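Local atomic coordinates of esterase (Alcaligenes sp., PDB entry 1QLW), a protein that probably hydrolyses carboxylic esters as a two-subunit bacterial esterase built on the alpha/beta-hydrolase fold. Residues I144-P149 and N296-M301; G11-S16 and F92-Y97; S30-L35 and V120-A125. All blocks are in the same frame, centred on the assembly; numbering follows the deposited sequence.

Interaction 1. Residues I144-P149 and N296-M301; sequences IFRFGP and NSHMMM
Two buried loops meet here: residues 296-301, between strand 283-287 and helix 306-319, and residues 144-149, which follow helix 138-144. Phe145 O receives the backbone N-H of His298, 3.0 Å from N to O and almost straight at 175°, although the donor sits above the carbonyl plane. His298 carries much of the contact. Its CB rests 3.5 Å from Phe145 O. From there CG stands anti to the backbone N (chi1 -179°), sending CD2 to within 3.6 Å of Phe145 CD1; the two rings touch at their borders, neither lying over the other. On the other side of the ring from CD2, ND1 hydrogen-bonds Glu230 OE1; His205 stacks on the ring, and a sulfate, probably from the crystallisation liquor, lies about 5 Å from the side chain. Met299 folds back on itself, bent at chi2 and chi3, so that CG and SD lie over one face of the Phe145 ring: a Met-aromatic contact with SD 4.0 Å from the ring centroid and 10° off the normal. Arg146, the positive-phi residue of the Schellman motif that ends helix 138-144, bends at chi3 and turns one guanidinium face to His298 N, 3.8 Å from NH2. Its NH1 forms a salt bridge with Glu230 OE1, and NE donates to Asp254 O. Ser297 OG closes an ST turn on the N of Met299, at 3.0 Å, touches the edge of the Phe147 ring at CE1 and hydrogen-bonds Asp303 OD1. One water lies 3.0 Å from both Arg146 O and Asn296 O and links the two backbones. Glu230 OE1 thus serves Arg146 and His298, an acid-histidine pair consistent with the catalytic triad of alpha/beta hydrolases; the arginine would be expected to keep the carboxylate ionised and may temper its pull on the imidazole.

Interaction 2. Residues G11-S16 and F92-Y97; sequences GPLTLS and FLRKGY. With SO4 (sulfate ion), chain C.
The C-terminal end of helix 88-94, in the crossover between parallel strands 65-68 and 99-103, lies here against the start of strand 13-23. Arg94 does the polar work. Its chain runs extended from CG to NE and brings the guanidinium to two successive carbonyls. NH2 donates to Gly11 O at 2.8 Å, in the carbonyl plane though bent to 142° at the hydrogen, while NH1 adds weak bonds to Gly11 O and to Pro12 O, each 3.2 Å long. Glu90 takes NE in a salt bridge and so steadies the group. Leu13 CB lies over one guanidinium face, 3.9 Å from NH2. Beyond it, CG anti to the backbone N (chi1 174°) directs CD2 to Leu93 CB at 3.9 Å, the two leucines crossing at about a right angle. Ser16 OG, where the chain turns a corner, bonds O4 of a sulfate, probably from the crystallisation liquor, at 2.8 Å. Gly96 ends the helix in a Schellman motif. Residues 13-15 pair antiparallel with a strand of the second subunit, extending the sheet across the interface. The beta-alpha-beta crossover supplying this helix is a basic unit of the alpha/beta-hydrolase fold; here the helix packs on an antiparallel strand at the dimer edge.

Interaction 3. Residues S30-L35 and V120-A125; sequences SETLSL and VKLGKA
The two backbones keep well apart, their nearest CA atoms being those of Leu35 and Leu122 at 7.6 Å, so the gap is bridged by side chains. Leu35 buries the most surface of the residues in 30-35, with CG beside the backbone N at a chi1 of -38°, rotated away from the staggered position. Its two methyls divide the work. CD1 meets the aliphatic end of Lys121, 3.6 Å from CE and as close to CD, the two chains crossing at about a right angle; CD2 lies 3.8 Å from Leu122 CG. An alanine in place of Leu35 would remove both methyls and would probably leave the Lys121 methylenes and Leu122 without their main apolar partner in 30-35. Leu122 turns its CD1 to Thr32 CG2, 3.9 Å away, the two side chains running antiparallel alongside each other. The contact joins the loop between strands 26-30 and 43-57 to the C-terminal end of helix 115-121, which Gly123 terminates at positive phi in a Schellman motif. At the start of the loop Ser30 OG accepts from Thr32 N, 3.0 Å away and 169° at the hydrogen, making an ST turn. The Thr32 methyl can face Leu122 while OG1 turns to Ser115 O, since OG1 sits between the backbone N and the carbonyl carbon (chi1 57°). Ser115 OG also bonds Ser30 OG, tying this turn to the first residue of the helix. Lys121, extended until its bend at chi4, carries NZ past Leu35 to Leu130 O of the second subunit, so its methylenes pack here while its charge is used across the interface. A water links the exposed residues Glu31 and Lys124, donating to Glu31 O at 2.8 Å and accepting from Lys124 NZ, also at 2.8 Å.

Overall arrangement
Interactions 2 and 3 cross along the chain, opening at 11-16 and 30-35 and closing at 92-97 and 120-125; interaction 1 follows in series. Strand 43-57 links interactions 2 and 3, pairing with both 13-23 and 26-30. Their centres lie 47 Å apart, at separate places where the second subunit is met. Interaction 1, 28 Å from interaction 2 and 41 Å from interaction 3 between centres, is buried nearer the middle of the chain, beside strand 200-205 and the probable catalytic histidine. Even there the partner approaches: Ile144 packs on Tyr39 of the second subunit, from the loop that begins with 30-35. The probable active site thus lies in the interior, while interactions 2 and 3 meet the second subunit at two distant places.

Interaction 1. Residues I144-P149 and N296-M301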
# COMPACT_ATOMS: atom_id res chain seq x y z
N ILE A 144 -15.75 18.02 -3.49
CA ILE A 144 -15.44 17.65 -2.10
C ILE A 144 -14.13 18.27 -1.64
O ILE A 144 -13.99 18.74 -0.51
CB ILE A 144 -15.37 16.11 -1.95
CG1 ILE A 144 -16.76 15.53 -2.20
CG2 ILE A 144 -14.84 15.71 -0.58
CD1 ILE A 144 -16.83 14.04 -2.43
N PHE A 145 -13.15 18.31 -2.55
CA PHE A 145 -11.84 18.82 -2.23
C PHE A 145 -11.72 20.33 -2.39
O PHE A 145 -10.70 20.91 -2.02
CB PHE A 145 -10.77 18.13 -3.08
CG PHE A 145 -10.63 16.65 -2.86
CD1 PHE A 145 -11.11 16.00 -1.73
CD2 PHE A 145 -9.98 15.88 -3.80
CE1 PHE A 145 -10.95 14.64 -1.53
CE2 PHE A 145 -9.81 14.51 -3.62
CZ PHE A 145 -10.29 13.90 -2.50
N ARG A 146 -12.77 20.97 -2.91
CA ARG A 146 -12.86 22.41 -3.07
C ARG A 146 -11.79 22.93 -4.03
O ARG A 146 -11.24 24.02 -3.83
CB ARG A 146 -12.81 23.15 -1.72
CG ARG A 146 -13.81 22.64 -0.71
CD ARG A 146 -13.99 23.60 0.47
NE ARG A 146 -12.72 24.02 1.03
CZ ARG A 146 -11.95 23.27 1.81
NH1 ARG A 146 -12.37 22.07 2.23
NH2 ARG A 146 -10.74 23.71 2.17
N PHE A 147 -11.61 22.23 -5.15
CA PHE A 147 -10.71 22.74 -6.17
C PHE A 147 -11.34 23.88 -6.98
O PHE A 147 -10.63 24.68 -7.57
CB PHE A 147 -10.30 21.62 -7.11
CG PHE A 147 -9.46 20.53 -6.50
CD1 PHE A 147 -8.79 20.69 -5.30
CD2 PHE A 147 -9.35 19.33 -7.17
CE1 PHE A 147 -8.02 19.66 -4.78
CE2 PHE A 147 -8.58 18.30 -6.67
CZ PHE A 147 -7.90 18.47 -5.47
N GLY A 148 -12.66 23.89 -7.02
CA GLY A 148 -13.42 24.91 -7.75
C GLY A 148 -14.88 24.62 -7.47
O GLY A 148 -15.22 23.69 -6.76
N PRO A 149 -15.75 25.46 -8.01
CA PRO A 149 -17.17 25.34 -7.70
C PRO A 149 -17.82 24.07 -8.19
O PRO A 149 -18.70 23.48 -7.56
CB PRO A 149 -17.77 26.61 -8.30
CG PRO A 149 -16.81 27.08 -9.33
CD PRO A 149 -15.45 26.63 -8.86
N ASN A 296 -5.84 27.29 0.06
CA ASN A 296 -5.63 25.86 0.31
C ASN A 296 -6.91 25.07 0.10
O ASN A 296 -8.00 25.46 0.49
CB ASN A 296 -5.07 25.60 1.70
CG ASN A 296 -3.59 25.90 1.76
OD1 ASN A 296 -3.17 26.97 2.23
ND2 ASN A 296 -2.80 24.95 1.25
N SER A 297 -6.68 23.90 -0.51
CA SER A 297 -7.75 22.95 -0.77
C SER A 297 -7.89 22.00 0.41
O SER A 297 -7.13 22.04 1.39
CB SER A 297 -7.45 22.15 -2.03
OG SER A 297 -6.43 21.17 -1.82
N HIS A 298 -8.82 21.05 0.27
CA HIS A 298 -8.90 19.99 1.28
C HIS A 298 -7.65 19.11 1.31
O HIS A 298 -7.32 18.53 2.33
CB HIS A 298 -10.12 19.13 0.95
CG HIS A 298 -10.37 18.02 1.89
ND1 HIS A 298 -10.62 18.21 3.24
CD2 HIS A 298 -10.45 16.68 1.70
CE1 HIS A 298 -10.80 17.03 3.82
NE2 HIS A 298 -10.75 16.08 2.89
N MET A 299 -6.98 19.01 0.17
CA MET A 299 -5.77 18.22 0.03
C MET A 299 -4.54 19.07 0.31
O MET A 299 -3.55 19.06 -0.43
CB MET A 299 -5.71 17.59 -1.37
CG MET A 299 -6.85 16.66 -1.69
SD MET A 299 -7.02 15.24 -0.62
CE MET A 299 -5.46 14.40 -0.89
N MET A 300 -4.56 19.78 1.45
CA MET A 300 -3.55 20.80 1.70
C MET A 300 -2.14 20.23 1.87
O MET A 300 -1.16 20.93 1.65
CB MET A 300 -3.94 21.68 2.87
CG MET A 300 -3.95 20.94 4.20
SD MET A 300 -4.42 22.03 5.57
CE MET A 300 -6.16 22.26 5.17
N MET A 301 -2.03 18.96 2.25
CA MET A 301 -0.74 18.28 2.33
C MET A 301 -0.12 18.05 0.96
O MET A 301 1.07 17.76 0.86
CB MET A 301 -0.83 16.97 3.11
CG MET A 301 -1.57 15.83 2.44
SD MET A 301 -3.34 16.07 2.15
CE MET A 301 -3.91 16.06 3.88
O HOH W 1 -10.03 25.78 -1.68

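Interaction 2. Residues G11-S16 and F92-Y97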
# COMPACT_ATOMS: atom_id res chain seq x y z
N GLY A 11 19.23 17.77 -1.17
CA GLY A 11 20.16 16.72 -0.83
C GLY A 11 19.55 15.44 -0.30
O GLY A 11 18.34 15.25 -0.25
N PRO A 12 20.44 14.53 0.10
CA PRO A 12 20.02 13.21 0.55
C PRO A 12 19.38 13.21 1.92
O PRO A 12 19.37 14.20 2.64
CB PRO A 12 21.32 12.40 0.53
CG PRO A 12 22.39 13.41 0.75
CD PRO A 12 21.92 14.66 0.05
N LEU A 13 18.75 12.09 2.25
CA LEU A 13 18.17 11.88 3.58
C LEU A 13 18.81 10.63 4.18
O LEU A 13 18.92 9.60 3.52
CB LEU A 13 16.66 11.71 3.51
CG LEU A 13 15.96 11.34 4.82
CD1 LEU A 13 16.18 12.37 5.92
CD2 LEU A 13 14.47 11.15 4.57
N THR A 14 19.21 10.73 5.43
CA THR A 14 19.78 9.61 6.15
C THR A 14 18.78 9.11 7.16
O THR A 14 18.23 9.88 7.95
CB THR A 14 21.13 9.94 6.81
OG1 THR A 14 22.06 10.29 5.79
CG2 THR A 14 21.69 8.75 7.57
N LEU A 15 18.55 7.80 7.13
CA LEU A 15 17.67 7.21 8.10
C LEU A 15 18.40 6.24 9.00
O LEU A 15 19.24 5.44 8.59
CB LEU A 15 16.53 6.47 7.40
CG LEU A 15 15.59 7.30 6.53
CD1 LEU A 15 14.51 6.41 5.94
CD2 LEU A 15 14.95 8.43 7.31
N SER A 16 18.04 6.33 10.27
CA SER A 16 18.56 5.40 11.27
C SER A 16 17.90 4.05 11.01
O SER A 16 18.55 3.03 11.20
CB SER A 16 18.20 5.91 12.65
OG SER A 16 18.50 4.95 13.63
N PHE A 92 8.60 15.66 7.10
CA PHE A 92 8.65 15.43 8.53
C PHE A 92 9.93 14.69 8.91
O PHE A 92 10.57 15.03 9.92
CB PHE A 92 7.42 14.66 9.00
CG PHE A 92 6.13 15.42 8.97
CD1 PHE A 92 5.99 16.73 8.55
CD2 PHE A 92 4.97 14.80 9.40
CE1 PHE A 92 4.78 17.38 8.55
CE2 PHE A 92 3.74 15.44 9.41
CZ PHE A 92 3.65 16.74 8.98
N LEU A 93 10.32 13.70 8.11
CA LEU A 93 11.57 12.97 8.36
C LEU A 93 12.76 13.92 8.32
O LEU A 93 13.65 13.88 9.18
CB LEU A 93 11.77 11.89 7.30
CG LEU A 93 10.77 10.76 7.34
CD1 LEU A 93 10.87 9.90 6.11
CD2 LEU A 93 10.99 9.92 8.59
N ARG A 94 12.79 14.82 7.33
CA ARG A 94 13.86 15.79 7.17
C ARG A 94 13.89 16.80 8.32
O ARG A 94 14.95 17.33 8.66
CB ARG A 94 13.76 16.48 5.82
CG ARG A 94 14.13 15.56 4.67
CD ARG A 94 13.98 16.26 3.33
NE ARG A 94 14.38 15.38 2.23
CZ ARG A 94 15.62 15.24 1.79
NH1 ARG A 94 16.63 15.91 2.33
NH2 ARG A 94 15.84 14.38 0.80
N LYS A 95 12.75 17.03 8.95
CA LYS A 95 12.62 17.88 10.12
C LYS A 95 12.93 17.14 11.41
O LYS A 95 12.87 17.76 12.49
CB LYS A 95 11.25 18.54 10.12
CG LYS A 95 11.09 19.55 8.99
CD LYS A 95 11.88 20.81 9.26
CE LYS A 95 11.48 21.97 8.38
NZ LYS A 95 12.00 23.26 8.91
N GLY A 96 13.27 15.86 11.34
CA GLY A 96 13.71 15.11 12.49
C GLY A 96 12.68 14.28 13.21
O GLY A 96 12.95 13.79 14.30
N TYR A 97 11.47 14.15 12.63
CA TYR A 97 10.45 13.32 13.22
C TYR A 97 10.42 11.95 12.56
O TYR A 97 10.39 11.83 11.34
CB TYR A 97 9.06 13.94 13.00
CG TYR A 97 8.83 15.17 13.85
CD1 TYR A 97 8.29 15.04 15.12
CD2 TYR A 97 9.14 16.44 13.39
CE1 TYR A 97 8.05 16.12 15.94
CE2 TYR A 97 8.90 17.55 14.22
CZ TYR A 97 8.39 17.37 15.48
OH TYR A 97 8.14 18.43 16.33
S SO4 C . 20.15 7.14 16.16
O1 SO4 C . 20.43 7.85 14.85
O2 SO4 C . 19.86 8.33 17.07
O3 SO4 C . 21.28 6.36 16.67
O4 SO4 C . 18.87 6.39 16.00

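Interaction 3. Residues S30-L35 and V120-A125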
# COMPACT_ATOMS: atom_id res chain seq x y z
N SER A 30 -14.15 -18.75 7.18
CA SER A 30 -15.04 -18.51 6.06
C SER A 30 -15.26 -19.79 5.27
O SER A 30 -14.42 -20.68 5.23
CB SER A 30 -14.36 -17.51 5.11
OG SER A 30 -15.16 -17.33 3.96
N GLU A 31 -16.42 -19.86 4.63
CA GLU A 31 -16.79 -20.94 3.74
C GLU A 31 -16.72 -20.52 2.28
O GLU A 31 -16.93 -21.37 1.41
CB GLU A 31 -18.21 -21.43 4.03
CG GLU A 31 -18.47 -21.79 5.49
CD GLU A 31 -17.41 -22.64 6.13
OE1 GLU A 31 -16.97 -23.59 5.46
OE2 GLU A 31 -17.01 -22.38 7.28
N THR A 32 -16.40 -19.26 2.00
CA THR A 32 -16.50 -18.75 0.64
C THR A 32 -15.26 -17.96 0.22
O THR A 32 -15.37 -16.95 -0.48
CB THR A 32 -17.78 -17.91 0.45
OG1 THR A 32 -17.78 -16.86 1.42
CG2 THR A 32 -19.05 -18.73 0.65
N LEU A 33 -14.07 -18.47 0.56
CA LEU A 33 -12.84 -17.77 0.22
C LEU A 33 -12.46 -17.86 -1.24
O LEU A 33 -11.60 -17.11 -1.71
CB LEU A 33 -11.66 -18.32 1.04
CG LEU A 33 -11.74 -18.09 2.55
CD1 LEU A 33 -10.54 -18.76 3.21
CD2 LEU A 33 -11.82 -16.61 2.89
N SER A 34 -13.04 -18.80 -1.98
CA SER A 34 -12.61 -19.07 -3.34
C SER A 34 -13.76 -19.66 -4.14
O SER A 34 -14.60 -20.36 -3.58
CB SER A 34 -11.42 -20.03 -3.29
OG SER A 34 -10.92 -20.33 -4.57
N LEU A 35 -13.71 -19.44 -5.43
CA LEU A 35 -14.60 -20.03 -6.41
C LEU A 35 -13.90 -21.11 -7.22
O LEU A 35 -14.52 -21.68 -8.12
CB LEU A 35 -15.08 -18.94 -7.38
CG LEU A 35 -15.39 -17.54 -6.84
CD1 LEU A 35 -15.49 -16.58 -8.02
CD2 LEU A 35 -16.64 -17.58 -5.98
N VAL A 120 -22.39 -14.36 -2.58
CA VAL A 120 -23.41 -13.96 -3.54
C VAL A 120 -23.12 -14.56 -4.90
O VAL A 120 -24.01 -15.09 -5.58
CB VAL A 120 -23.53 -12.43 -3.58
CG1 VAL A 120 -24.56 -11.99 -4.60
CG2 VAL A 120 -23.87 -11.90 -2.20
N LYS A 121 -21.87 -14.54 -5.35
CA LYS A 121 -21.52 -15.12 -6.65
C LYS A 121 -21.86 -16.59 -6.71
O LYS A 121 -22.24 -17.10 -7.76
CB LYS A 121 -20.04 -14.85 -6.94
CG LYS A 121 -19.73 -15.09 -8.42
CD LYS A 121 -18.38 -14.47 -8.72
CE LYS A 121 -17.91 -14.86 -10.09
NZ LYS A 121 -18.76 -14.32 -11.17
N LEU A 122 -21.69 -17.29 -5.59
CA LEU A 122 -21.98 -18.71 -5.47
C LEU A 122 -23.46 -19.01 -5.32
O LEU A 122 -23.84 -20.19 -5.22
CB LEU A 122 -21.20 -19.26 -4.28
CG LEU A 122 -19.69 -19.40 -4.50
CD1 LEU A 122 -18.97 -19.57 -3.18
CD2 LEU A 122 -19.38 -20.58 -5.42
N GLY A 123 -24.31 -18.00 -5.22
CA GLY A 123 -25.74 -18.19 -5.08
C GLY A 123 -26.16 -18.62 -3.68
O GLY A 123 -27.29 -19.08 -3.51
N LYS A 124 -25.30 -18.41 -2.69
CA LYS A 124 -25.58 -18.80 -1.31
C LYS A 124 -26.13 -17.66 -0.47
O LYS A 124 -26.63 -17.91 0.63
CB LYS A 124 -24.30 -19.36 -0.68
CG LYS A 124 -23.80 -20.61 -1.36
CD LYS A 124 -22.61 -21.23 -0.64
CE LYS A 124 -22.13 -22.48 -1.33
NZ LYS A 124 -21.14 -23.24 -0.52
N ALA A 125 -26.01 -16.43 -0.93
CA ALA A 125 -26.45 -15.25 -0.20
C ALA A 125 -27.00 -14.26 -1.22
O ALA A 125 -26.60 -14.25 -2.39
CB ALA A 125 -25.29 -14.63 0.56
O HOH W 2 -18.63 -22.02 -0.71